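Local coordinates for putative oxidoreductase (Gluconobacter oxydans, PDB 3WJ7), which is an SDR-family reductase that probably uses a nicotinamide coenzyme and may act on aldehydes, at residues S281-L284 with A285-F288; T195-M198 with I199-A203; P138-E141 with T142-V145; V62-L65 with S66-D69; I332-F335 with R336-R340. All coordinates share one frame; numbering follows the deposited sequence.

Contact 1: S281-L284 with A285-F288; sequences SEWL and ARGF
Arg286 leaves its backbone with CG anti to N (chi1 -158°) and then kinks at chi3 (-80°), and this bend turns the guanidinium back over the indole of Trp283, three residues earlier. NH1 does the touching: it hangs over one face of the six-membered ring, to one side of the indole's centre, 3.3 Å from CH2 of Trp283. The two planes are 63° apart, which means that the guanidinium does not lie flat on the indole but dips an N-H corner into its pi cloud. CZ of Arg286 lies 4.3 Å from the centroid of the six-membered ring, a cation-pi pair. The aliphatic part joins in, with CD of Arg286 3.6 Å from CZ3 of Trp283.

Glu282 stays out of this. Its OE1 is 4.9 Å from NH2 of Arg286, and its carboxylate makes a salt bridge with Arg296 instead. Beneath the side chains the backbone is regular helix: Ala285 N bonds Ser281 O at 3.1 Å, Arg286 N bonds Glu282 O at 3.0 Å, and Gly287 N bonds Trp283 O at 2.9 Å. Phe288 N reaches Leu284 O at a more bent angle, while the phenyl ring swings past that same carbonyl.

A second subunit packs here, its Tyr210 against Trp283 and its Met198 against Arg286; Ser302 of that subunit bonds Phe288 O. What results is a cation-pi pair with i, i+3 spacing on the last turns of helix 275-288, set into a subunit interface.

Contact 2: T195-M198 with I199-A203; sequences TGQM and ILDCA
Gln197 and Asp201 form an i, i+4 side-chain hydrogen bond on one flank of helix 194-203. NE2 of Gln197 gives a hydrogen to OD1 of Asp201 at 2.8 Å. The donor keeps OD1 in its own amide plane, but the acceptor is met from above its carboxylate, 46° out of plane. CG of Gln197 lies opposite the backbone N (chi1 -174°) and the chain folds back at chi2 (49°), which carries the amide along the helix toward Asp201. The other end of that amide rests on Leu200, with OE1 of Gln197 3.9 Å from CD2 of Leu200. Having spent OD1 on the glutamine, Asp201 uses OD2 for a salt bridge to Arg296 of a third subunit, and Met198 packs on Trp283 of that same neighbour.

This is a short helix of the epimerase/dehydratase-type SDR fold, following strand 176-185 in the chain and leaning back against it through Thr195 and Ile199. On that inner side CD1 of Ile199 meets CG2 of Thr195 at 3.9 Å, the two side chains crossing at a slant. The backbone bonds are ordinary alpha-helical ones: Leu200 N to Gly196 O and Asp201 N to Gln197 O, both 2.8 Å, and Cys202 N to Met198 O at 3.0 Å.

Cys202 directs SG anti to its backbone N, toward helix 249-259. A mercury ion lies about 3 Å from this side chain, consistent with the well-known affinity of a cysteine thiol for that metal.

Contact 3: P138-E141 with T142-V145; sequences PADE and TTPV
Thr143 reaches back to Asp140, and its side chain is worth tracing outward. CB sits 3.6 Å from the backbone O of Asp140. From there OG1 points anti to the carbonyl carbon (chi1 -48°), which sends it back toward Ala139 and Asp140 rather than out along the chain. At the tip OG1 accepts the backbone N-H of Asp140 at 2.9 Å, an almost straight bond (177°), and it also lies 3.7 Å from CB of Ala139.

The main chain closes a type I beta turn from Asp140 to Thr143, with Thr143 N bonded to Asp140 O at 3.3 Å from well above the carbonyl plane. Inside it is an Asx turn: OD1 of Asp140 takes the N-H of Thr142 at 3.0 Å, again from above the carboxylate plane. Asp140 and Thr142 run side by side, pointing the same way.

Glu141 turns outward from this turn and bonds through OE2 to the backbone N of Ile241, in strand 239-248. The turn belongs to the loop between strand 120-124 and helix 153-172, and Ala139 pairs by backbone bonds with Phe307 and Ser309, between helices 296-302 and 311-317.

Contact 4: V62-L65 with S66-D69; sequences VGDL and SDPD
Two carboxylates, those of Asp64 and Asp67, come together here with their planes 64° apart. The backbone O of Asp64 stands above one face of the Asp67 carboxylate, nearest to OD2 of Asp67 at 2.9 Å. OD2 of Asp67 is also modelled 2.8 Å from OD1 of Asp64. All three atoms are acceptors, the two carboxylates carry like charge, and at this resolution both close approaches are doubtful. OD1 of Asp64 has a second neighbour, the hydroxyl of Ser66, which stands off the carboxylate plane and makes a weak hydrogen bond, OG to OD1, at 3.0 Å. Asp64 presents its carboxylate to both because CG lies anti to the backbone N (chi1 -162°).

The backbone forms a type I beta turn from Asp64 to Asp67, closed by Asp67 N to Asp64 O at 3.1 Å. It follows strand 59-62, the strand at one edge of the Rossmann-type sheet; in extended SDRs the loop at this place commonly borders the adenine end of the coenzyme, but none is modelled here. With an alanine in place of Asp67 the carboxylate beside CB of Asp64 is gone, which would probably leave a gap at the mouth of the turn.

Leu65 points away from the turn and packs on Leu43 of strand 39-44, while its backbone O takes a hydrogen bond from ND2 of Asn108. Asp64 OD2 also has a long, weak ion pair with NE of Arg45.

Contact 5: I332-F335 with R336-R340; sequences IAWF and RQHGR
Ala333 O is gripped by two amides: Gln337 N gives it a nearly straight bond at 3.2 Å, and Arg336 N adds a weak one at 3.3 Å while bonding mainly to Ile332 O.

Next along the helix, Trp334 and His338, four residues apart, lay their rings together. The imidazole makes an offset stack on the five-membered ring of the indole, centroids 3.9 Å apart and planes only 11° from parallel. Trp334 NE1 therefore lies over the imidazole face at 3.3 Å from His338 NE2, a stacked contact and not a hydrogen bond. Under the six-membered ring comes CB of His338, 4.0 Å from the centroid of that Trp334 ring, a CH-pi contact. With CG anti to the backbone N (chi1 -165°), Trp334 swings its indole toward the end of the helix, over His338. Without the indole, as with an alanine here, the His338 ring would probably lose its stacking partner and turn more freely.

NH2 of Arg340 lies at the indole edge, 4.2 Å from CH2 of Trp334, which stands over one face of the guanidinium; NH1 bonds to Ile190 O. CB of Arg340 packs against CD1 of Phe335, at 3.8 Å. Arg340 N to Phe335 O, at 2.8 Å, and the weak Gly339 N to Arg336 O bond make a Schellman motif, with Gly339 at positive phi as the C-prime residue, that ends helix 324-337.

Contacts 2 and 5 are the two that touch within the chain, their centres 11 Å apart. Leu200 CD1 meets the Phe335 ring and Arg340 CB, and Ile199 CG2 lies 3.8 Å from Ile332 CG1, which packs helix 194-203 against helix 324-337. Contact 1 stands about 21 Å from contact 2 by nearest atoms, yet between subunits the helix of contact 1 in one copy meets the helix of contact 2 in another. Contacts 3 and 4 are separate surface turns following strands of the Rossmann-type sheet, about 23 Å apart at their nearest atoms. Mercury ions lie about 10 Å from the Ile332 side chain in contact 5 and about 12 Å from that of Leu65 in contact 4.

Contact 1: S281-L284 with A285-F288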
loop_
_atom_site.group_PDB
_atom_site.type_symbol
_atom_site.label_atom_id
_atom_site.label_comp_id
_atom_site.label_asym_id
_atom_site.label_seq_id
_atom_site.Cartn_x
_atom_site.Cartn_y
_atom_site.Cartn_z
ATOM N N SER A 281 -0.666 12.056 15.609
ATOM C CA SER A 281 -0.320 11.236 14.451
ATOM C C SER A 281 1.131 11.405 13.953
ATOM O O SER A 281 1.815 10.423 13.771
ATOM C CB SER A 281 -1.340 11.509 13.343
ATOM O OG SER A 281 -0.903 11.005 12.113
ATOM N N GLU A 282 1.612 12.628 13.754
ATOM C CA GLU A 282 3.020 12.827 13.394
ATOM C C GLU A 282 3.934 12.321 14.476
ATOM O O GLU A 282 4.953 11.702 14.165
ATOM C CB GLU A 282 3.358 14.284 13.135
ATOM C CG GLU A 282 2.673 14.881 11.915
ATOM C CD GLU A 282 2.897 16.392 11.749
ATOM O OE1 GLU A 282 3.981 16.918 12.132
ATOM O OE2 GLU A 282 1.979 17.071 11.207
ATOM N N TRP A 283 3.595 12.557 15.743
ATOM C CA TRP A 283 4.478 12.066 16.812
ATOM C C TRP A 283 4.510 10.557 16.990
ATOM O O TRP A 283 5.575 9.997 17.180
ATOM C CB TRP A 283 4.318 12.831 18.135
ATOM C CG TRP A 283 5.065 14.134 18.003
ATOM C CD1 TRP A 283 4.514 15.375 17.891
ATOM C CD2 TRP A 283 6.501 14.316 17.846
ATOM N NE1 TRP A 283 5.503 16.325 17.706
ATOM C CE2 TRP A 283 6.730 15.707 17.678
ATOM C CE3 TRP A 283 7.614 13.444 17.854
ATOM C CZ2 TRP A 283 8.026 16.254 17.517
ATOM C CZ3 TRP A 283 8.918 13.996 17.695
ATOM C CH2 TRP A 283 9.096 15.381 17.527
ATOM N N LEU A 284 3.354 9.904 16.899
ATOM C CA LEU A 284 3.300 8.443 16.904
ATOM C C LEU A 284 4.149 7.842 15.795
ATOM O O LEU A 284 5.068 7.065 16.083
ATOM C CB LEU A 284 1.866 7.913 16.837
ATOM C CG LEU A 284 1.068 8.235 18.116
ATOM C CD1 LEU A 284 -0.404 7.881 17.945
ATOM C CD2 LEU A 284 1.665 7.568 19.343
ATOM N N ALA A 285 3.883 8.219 14.544
ATOM C CA ALA A 285 4.724 7.735 13.447
ATOM C C ALA A 285 6.212 7.983 13.663
ATOM O O ALA A 285 7.009 7.050 13.456
ATOM C CB ALA A 285 4.297 8.293 12.131
ATOM N N ARG A 286 6.602 9.191 14.100
ATOM C CA ARG A 286 8.028 9.428 14.338
ATOM C C ARG A 286 8.563 8.471 15.373
ATOM O O ARG A 286 9.572 7.836 15.141
ATOM C CB ARG A 286 8.356 10.848 14.728
ATOM C CG ARG A 286 9.807 11.161 14.427
ATOM C CD ARG A 286 10.156 12.627 14.646
ATOM N NE ARG A 286 9.745 13.475 13.518
ATOM C CZ ARG A 286 8.725 14.335 13.526
ATOM N NH1 ARG A 286 7.953 14.501 14.599
ATOM N NH2 ARG A 286 8.479 15.045 12.436
ATOM N N GLY A 287 7.848 8.339 16.491
ATOM C CA GLY A 287 8.230 7.468 17.605
ATOM C C GLY A 287 8.379 5.999 17.252
ATOM O O GLY A 287 9.180 5.281 17.881
ATOM N N PHE A 288 7.633 5.575 16.232
ATOM C CA PHE A 288 7.592 4.200 15.764
ATOM C C PHE A 288 8.430 3.986 14.560
ATOM O O PHE A 288 8.470 2.858 14.068
ATOM C CB PHE A 288 6.170 3.774 15.394
ATOM C CG PHE A 288 5.375 3.308 16.572
ATOM C CD1 PHE A 288 5.775 2.157 17.300
ATOM C CD2 PHE A 288 4.259 4.019 17.005
ATOM C CE1 PHE A 288 5.041 1.741 18.413
ATOM C CE2 PHE A 288 3.528 3.602 18.113
ATOM C CZ PHE A 288 3.911 2.467 18.821
#

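Contact 2: T195-M198 with I199-A203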
loop_
_atom_site.group_PDB
_atom_site.type_symbol
_atom_site.label_atom_id
_atom_site.label_comp_id
_atom_site.label_asym_id
_atom_site.label_seq_id
_atom_site.Cartn_x
_atom_site.Cartn_y
_atom_site.Cartn_z
ATOM N N THR A 195 -21.913 8.693 0.475
ATOM C CA THR A 195 -22.843 9.792 0.684
ATOM C C THR A 195 -24.297 9.310 0.924
ATOM O O THR A 195 -24.994 9.828 1.835
ATOM C CB THR A 195 -22.703 10.858 -0.426
ATOM O OG1 THR A 195 -21.390 11.448 -0.337
ATOM C CG2 THR A 195 -23.730 11.944 -0.274
ATOM N N GLY A 196 -24.744 8.303 0.160
ATOM C CA GLY A 196 -26.013 7.637 0.490
ATOM C C GLY A 196 -26.065 7.075 1.923
ATOM O O GLY A 196 -27.117 7.160 2.606
ATOM N N GLN A 197 -24.941 6.515 2.398
ATOM C CA GLN A 197 -24.941 5.792 3.656
ATOM C C GLN A 197 -25.055 6.857 4.719
ATOM O O GLN A 197 -25.853 6.729 5.678
ATOM C CB GLN A 197 -23.709 4.863 3.794
ATOM C CG GLN A 197 -23.643 3.912 5.014
ATOM C CD GLN A 197 -24.919 3.090 5.248
ATOM O OE1 GLN A 197 -25.244 2.168 4.487
ATOM N NE2 GLN A 197 -25.658 3.440 6.306
ATOM N N MET A 198 -24.327 7.961 4.525
ATOM C CA MET A 198 -24.521 9.135 5.408
ATOM C C MET A 198 -25.972 9.639 5.461
ATOM O O MET A 198 -26.489 9.957 6.528
ATOM C CB MET A 198 -23.626 10.272 4.990
ATOM C CG MET A 198 -22.242 10.268 5.630
ATOM S SD MET A 198 -21.300 11.498 4.705
ATOM C CE MET A 198 -20.549 12.463 5.985
ATOM N N ILE A 199 -26.642 9.674 4.319
ATOM C CA ILE A 199 -28.009 10.212 4.283
ATOM C C ILE A 199 -28.931 9.239 4.987
ATOM O O ILE A 199 -29.778 9.648 5.756
ATOM C CB ILE A 199 -28.487 10.501 2.849
ATOM C CG1 ILE A 199 -27.855 11.791 2.367
ATOM C CG2 ILE A 199 -30.003 10.526 2.760
ATOM C CD1 ILE A 199 -27.387 11.682 0.930
ATOM N N LEU A 200 -28.724 7.956 4.732
ATOM C CA LEU A 200 -29.430 6.896 5.435
ATOM C C LEU A 200 -29.202 6.939 6.980
ATOM O O LEU A 200 -30.164 6.927 7.731
ATOM C CB LEU A 200 -28.917 5.594 4.863
ATOM C CG LEU A 200 -29.740 4.345 4.672
ATOM C CD1 LEU A 200 -31.017 4.682 3.927
ATOM C CD2 LEU A 200 -28.878 3.314 3.928
ATOM N N ASP A 201 -27.948 6.996 7.449
ATOM C CA ASP A 201 -27.664 7.018 8.885
ATOM C C ASP A 201 -28.389 8.163 9.523
ATOM O O ASP A 201 -28.998 8.015 10.591
ATOM C CB ASP A 201 -26.179 7.220 9.202
ATOM C CG ASP A 201 -25.273 6.056 8.741
ATOM O OD1 ASP A 201 -25.688 4.888 8.668
ATOM O OD2 ASP A 201 -24.100 6.347 8.448
ATOM N N CYS A 202 -28.304 9.312 8.858
ATOM C CA CYS A 202 -28.919 10.533 9.313
ATOM C C CYS A 202 -30.463 10.468 9.335
ATOM O O CYS A 202 -31.086 10.743 10.366
ATOM C CB CYS A 202 -28.445 11.696 8.451
ATOM S SG CYS A 202 -29.158 13.296 8.884
ATOM N N ALA A 203 -31.080 10.110 8.221
ATOM C CA ALA A 203 -32.535 9.989 8.149
ATOM C C ALA A 203 -33.102 9.032 9.206
ATOM O O ALA A 203 -34.289 9.083 9.547
ATOM C CB ALA A 203 -32.928 9.536 6.764
#

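Contact 3: P138-E141 with T142-V145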
loop_
_atom_site.group_PDB
_atom_site.type_symbol
_atom_site.label_atom_id
_atom_site.label_comp_id
_atom_site.label_asym_id
_atom_site.label_seq_id
_atom_site.Cartn_x
_atom_site.Cartn_y
_atom_site.Cartn_z
ATOM N N PRO A 138 -15.622 28.895 -5.561
ATOM C CA PRO A 138 -15.755 27.583 -6.224
ATOM C C PRO A 138 -14.724 27.330 -7.339
ATOM O O PRO A 138 -14.456 28.220 -8.158
ATOM C CB PRO A 138 -17.175 27.641 -6.796
ATOM C CG PRO A 138 -17.906 28.550 -5.843
ATOM C CD PRO A 138 -16.906 29.631 -5.543
ATOM N N ALA A 139 -14.158 26.123 -7.384
ATOM C CA ALA A 139 -13.070 25.846 -8.309
ATOM C C ALA A 139 -13.670 25.531 -9.671
ATOM O O ALA A 139 -14.897 25.356 -9.796
ATOM C CB ALA A 139 -12.187 24.705 -7.791
ATOM N N ASP A 140 -12.826 25.473 -10.703
ATOM C CA ASP A 140 -13.313 25.123 -12.051
ATOM C C ASP A 140 -12.279 24.283 -12.857
ATOM O O ASP A 140 -11.247 23.899 -12.350
ATOM C CB ASP A 140 -13.721 26.414 -12.806
ATOM C CG ASP A 140 -12.498 27.247 -13.259
ATOM O OD1 ASP A 140 -11.347 26.983 -12.851
ATOM O OD2 ASP A 140 -12.660 28.169 -14.052
ATOM N N GLU A 141 -12.549 24.032 -14.124
ATOM C CA GLU A 141 -11.660 23.238 -14.990
ATOM C C GLU A 141 -10.242 23.829 -15.176
ATOM O O GLU A 141 -9.348 23.122 -15.605
ATOM C CB GLU A 141 -12.318 23.033 -16.362
ATOM C CG GLU A 141 -13.708 22.376 -16.356
ATOM C CD GLU A 141 -14.886 23.283 -15.955
ATOM O OE1 GLU A 141 -14.676 24.370 -15.331
ATOM O OE2 GLU A 141 -16.047 22.862 -16.239
ATOM N N THR A 142 -10.040 25.103 -14.823
ATOM C CA THR A 142 -8.775 25.838 -15.028
ATOM C C THR A 142 -7.880 25.887 -13.788
ATOM O O THR A 142 -6.683 26.244 -13.885
ATOM C CB THR A 142 -9.096 27.298 -15.374
ATOM O OG1 THR A 142 -9.928 27.320 -16.535
ATOM C CG2 THR A 142 -7.832 28.118 -15.645
ATOM N N THR A 143 -8.462 25.571 -12.625
ATOM C CA THR A 143 -7.776 25.702 -11.338
ATOM C C THR A 143 -6.517 24.807 -11.390
ATOM O O THR A 143 -6.581 23.663 -11.800
ATOM C CB THR A 143 -8.760 25.368 -10.183
ATOM O OG1 THR A 143 -9.996 26.069 -10.389
ATOM C CG2 THR A 143 -8.201 25.733 -8.816
ATOM N N PRO A 144 -5.341 25.356 -11.063
ATOM C CA PRO A 144 -4.148 24.467 -11.189
ATOM C C PRO A 144 -4.193 23.314 -10.206
ATOM O O PRO A 144 -4.646 23.486 -9.079
ATOM C CB PRO A 144 -2.951 25.381 -10.859
ATOM C CG PRO A 144 -3.538 26.605 -10.200
ATOM C CD PRO A 144 -5.000 26.722 -10.606
ATOM N N VAL A 145 -3.731 22.150 -10.640
ATOM C CA VAL A 145 -3.637 21.007 -9.759
ATOM C C VAL A 145 -2.252 20.482 -9.846
ATOM O O VAL A 145 -1.711 20.367 -10.916
ATOM C CB VAL A 145 -4.480 19.801 -10.236
ATOM C CG1 VAL A 145 -5.299 19.272 -9.073
ATOM C CG2 VAL A 145 -5.302 20.114 -11.508
#

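Contact 4: V62-L65 with S66-D69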
loop_
_atom_site.group_PDB
_atom_site.type_symbol
_atom_site.label_atom_id
_atom_site.label_comp_id
_atom_site.label_asym_id
_atom_site.label_seq_id
_atom_site.Cartn_x
_atom_site.Cartn_y
_atom_site.Cartn_z
ATOM N N VAL A 62 -18.908 -9.507 -21.937
ATOM C CA VAL A 62 -18.149 -9.873 -20.747
ATOM C C VAL A 62 -16.653 -9.616 -21.030
ATOM O O VAL A 62 -16.125 -9.972 -22.086
ATOM C CB VAL A 62 -18.403 -11.356 -20.363
ATOM C CG1 VAL A 62 -17.662 -11.734 -19.085
ATOM C CG2 VAL A 62 -19.897 -11.606 -20.194
ATOM N N GLY A 63 -15.984 -8.984 -20.073
ATOM C CA GLY A 63 -14.611 -8.530 -20.240
ATOM C C GLY A 63 -14.073 -7.953 -18.939
ATOM O O GLY A 63 -14.745 -7.932 -17.900
ATOM N N ASP A 64 -12.848 -7.462 -19.011
ATOM C CA ASP A 64 -12.103 -7.108 -17.837
ATOM C C ASP A 64 -10.985 -6.202 -18.306
ATOM O O ASP A 64 -10.159 -6.613 -19.114
ATOM C CB ASP A 64 -11.522 -8.392 -17.255
ATOM C CG ASP A 64 -11.102 -8.246 -15.819
ATOM O OD1 ASP A 64 -9.916 -8.511 -15.546
ATOM O OD2 ASP A 64 -11.954 -7.877 -14.973
ATOM N N LEU A 65 -10.980 -4.976 -17.800
ATOM C CA LEU A 65 -10.084 -3.904 -18.227
ATOM C C LEU A 65 -8.580 -4.196 -18.140
ATOM O O LEU A 65 -7.779 -3.709 -18.961
ATOM C CB LEU A 65 -10.429 -2.650 -17.431
ATOM C CG LEU A 65 -11.892 -2.197 -17.531
ATOM C CD1 LEU A 65 -12.032 -0.746 -17.113
ATOM C CD2 LEU A 65 -12.376 -2.346 -18.966
ATOM N N SER A 66 -8.190 -5.001 -17.157
ATOM C CA SER A 66 -6.783 -5.380 -17.003
ATOM C C SER A 66 -6.231 -6.325 -18.099
ATOM O O SER A 66 -5.017 -6.455 -18.229
ATOM C CB SER A 66 -6.498 -5.913 -15.591
ATOM O OG SER A 66 -7.623 -6.576 -15.032
ATOM N N ASP A 67 -7.107 -6.942 -18.897
ATOM C CA ASP A 67 -6.690 -7.812 -20.009
ATOM C C ASP A 67 -7.276 -7.427 -21.365
ATOM O O ASP A 67 -8.430 -7.785 -21.693
ATOM C CB ASP A 67 -6.922 -9.297 -19.711
ATOM C CG ASP A 67 -8.148 -9.540 -18.863
ATOM O OD1 ASP A 67 -8.797 -10.584 -19.072
ATOM O OD2 ASP A 67 -8.458 -8.709 -17.975
ATOM N N PRO A 68 -6.453 -6.709 -22.165
ATOM C CA PRO A 68 -6.739 -6.107 -23.484
ATOM C C PRO A 68 -7.292 -7.059 -24.566
ATOM O O PRO A 68 -7.751 -6.599 -25.615
ATOM C CB PRO A 68 -5.367 -5.538 -23.917
ATOM C CG PRO A 68 -4.591 -5.334 -22.640
ATOM C CD PRO A 68 -5.078 -6.404 -21.701
ATOM N N ASP A 69 -7.243 -8.363 -24.320
ATOM C CA ASP A 69 -7.738 -9.337 -25.290
ATOM C C ASP A 69 -9.266 -9.420 -25.294
ATOM O O ASP A 69 -9.864 -9.578 -26.352
ATOM C CB ASP A 69 -7.110 -10.717 -25.045
ATOM C CG ASP A 69 -7.262 -11.194 -23.593
ATOM O OD1 ASP A 69 -7.214 -10.367 -22.648
ATOM O OD2 ASP A 69 -7.423 -12.416 -23.396
#

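Contact 5: I332-F335 with R336-R340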
loop_
_atom_site.group_PDB
_atom_site.type_symbol
_atom_site.label_atom_id
_atom_site.label_comp_id
_atom_site.label_asym_id
_atom_site.label_seq_id
_atom_site.Cartn_x
_atom_site.Cartn_y
_atom_site.Cartn_z
ATOM N N ILE A 332 -34.038 9.744 -0.331
ATOM C CA ILE A 332 -34.778 9.322 0.869
ATOM C C ILE A 332 -36.091 8.633 0.497
ATOM O O ILE A 332 -36.406 7.591 1.062
ATOM C CB ILE A 332 -35.036 10.478 1.843
ATOM C CG1 ILE A 332 -33.755 10.837 2.565
ATOM C CG2 ILE A 332 -36.133 10.129 2.845
ATOM C CD1 ILE A 332 -33.648 12.300 2.894
ATOM N N ALA A 333 -36.823 9.144 -0.478
ATOM C CA ALA A 333 -38.096 8.481 -0.797
ATOM C C ALA A 333 -37.793 7.049 -1.246
ATOM O O ALA A 333 -38.463 6.083 -0.856
ATOM C CB ALA A 333 -38.906 9.237 -1.864
ATOM N N TRP A 334 -36.757 6.910 -2.050
ATOM C CA TRP A 334 -36.365 5.596 -2.495
ATOM C C TRP A 334 -35.916 4.707 -1.309
ATOM O O TRP A 334 -36.374 3.562 -1.178
ATOM C CB TRP A 334 -35.296 5.710 -3.543
ATOM C CG TRP A 334 -35.105 4.481 -4.262
ATOM C CD1 TRP A 334 -35.729 4.083 -5.433
ATOM C CD2 TRP A 334 -34.229 3.424 -3.897
ATOM N NE1 TRP A 334 -35.280 2.848 -5.805
ATOM C CE2 TRP A 334 -34.353 2.419 -4.888
ATOM C CE3 TRP A 334 -33.355 3.219 -2.824
ATOM C CZ2 TRP A 334 -33.622 1.230 -4.834
ATOM C CZ3 TRP A 334 -32.626 2.047 -2.779
ATOM C CH2 TRP A 334 -32.759 1.068 -3.776
ATOM N N PHE A 335 -35.058 5.220 -0.428
ATOM C CA PHE A 335 -34.665 4.422 0.734
ATOM C C PHE A 335 -35.853 3.926 1.601
ATOM O O PHE A 335 -35.789 2.817 2.138
ATOM C CB PHE A 335 -33.676 5.176 1.631
ATOM C CG PHE A 335 -32.332 5.408 1.009
ATOM C CD1 PHE A 335 -31.640 4.374 0.380
ATOM C CD2 PHE A 335 -31.726 6.650 1.108
ATOM C CE1 PHE A 335 -30.389 4.592 -0.149
ATOM C CE2 PHE A 335 -30.474 6.886 0.541
ATOM C CZ PHE A 335 -29.804 5.853 -0.075
ATOM N N ARG A 336 -36.905 4.744 1.746
ATOM C CA ARG A 336 -38.068 4.404 2.583
ATOM C C ARG A 336 -38.887 3.266 1.955
ATOM O O ARG A 336 -39.169 2.258 2.605
ATOM C CB ARG A 336 -38.937 5.631 2.801
ATOM C CG ARG A 336 -39.692 5.652 4.130
ATOM C CD ARG A 336 -40.150 7.074 4.455
ATOM N NE ARG A 336 -39.675 7.521 5.771
ATOM C CZ ARG A 336 -39.184 8.735 6.029
ATOM N NH1 ARG A 336 -39.082 9.636 5.063
ATOM N NH2 ARG A 336 -38.781 9.047 7.258
ATOM N N GLN A 337 -39.220 3.423 0.675
ATOM C CA GLN A 337 -39.930 2.409 -0.097
ATOM C C GLN A 337 -39.187 1.097 -0.233
ATOM O O GLN A 337 -39.811 0.062 -0.452
ATOM C CB GLN A 337 -40.221 2.918 -1.511
ATOM C CG GLN A 337 -41.109 4.140 -1.564
ATOM C CD GLN A 337 -41.070 4.792 -2.922
ATOM O OE1 GLN A 337 -40.642 4.175 -3.898
ATOM N NE2 GLN A 337 -41.499 6.054 -2.993
ATOM N N HIS A 338 -37.864 1.120 -0.144
ATOM C CA HIS A 338 -37.100 -0.086 -0.451
ATOM C C HIS A 338 -36.541 -0.729 0.804
ATOM O O HIS A 338 -35.698 -1.608 0.748
ATOM C CB HIS A 338 -36.073 0.186 -1.561
ATOM C CG HIS A 338 -36.710 0.390 -2.906
ATOM N ND1 HIS A 338 -36.671 -0.561 -3.907
ATOM C CD2 HIS A 338 -37.460 1.412 -3.393
ATOM C CE1 HIS A 338 -37.349 -0.127 -4.960
ATOM N NE2 HIS A 338 -37.836 1.069 -4.674
ATOM N N GLY A 339 -37.049 -0.281 1.944
ATOM C CA GLY A 339 -36.799 -0.916 3.206
ATOM C C GLY A 339 -35.521 -0.493 3.872
ATOM O O GLY A 339 -35.168 -1.041 4.919
ATOM N N ARG A 340 -34.814 0.479 3.305
ATOM C CA ARG A 340 -33.446 0.729 3.764
ATOM C C ARG A 340 -33.381 1.401 5.113
ATOM O O ARG A 340 -32.337 1.421 5.743
ATOM C CB ARG A 340 -32.633 1.509 2.742
ATOM C CG ARG A 340 -32.398 0.755 1.457
ATOM C CD ARG A 340 -31.969 -0.680 1.724
ATOM N NE ARG A 340 -31.919 -1.407 0.468
ATOM C CZ ARG A 340 -30.931 -1.284 -0.415
ATOM N NH1 ARG A 340 -29.905 -0.461 -0.168
ATOM N NH2 ARG A 340 -30.972 -1.976 -1.552
#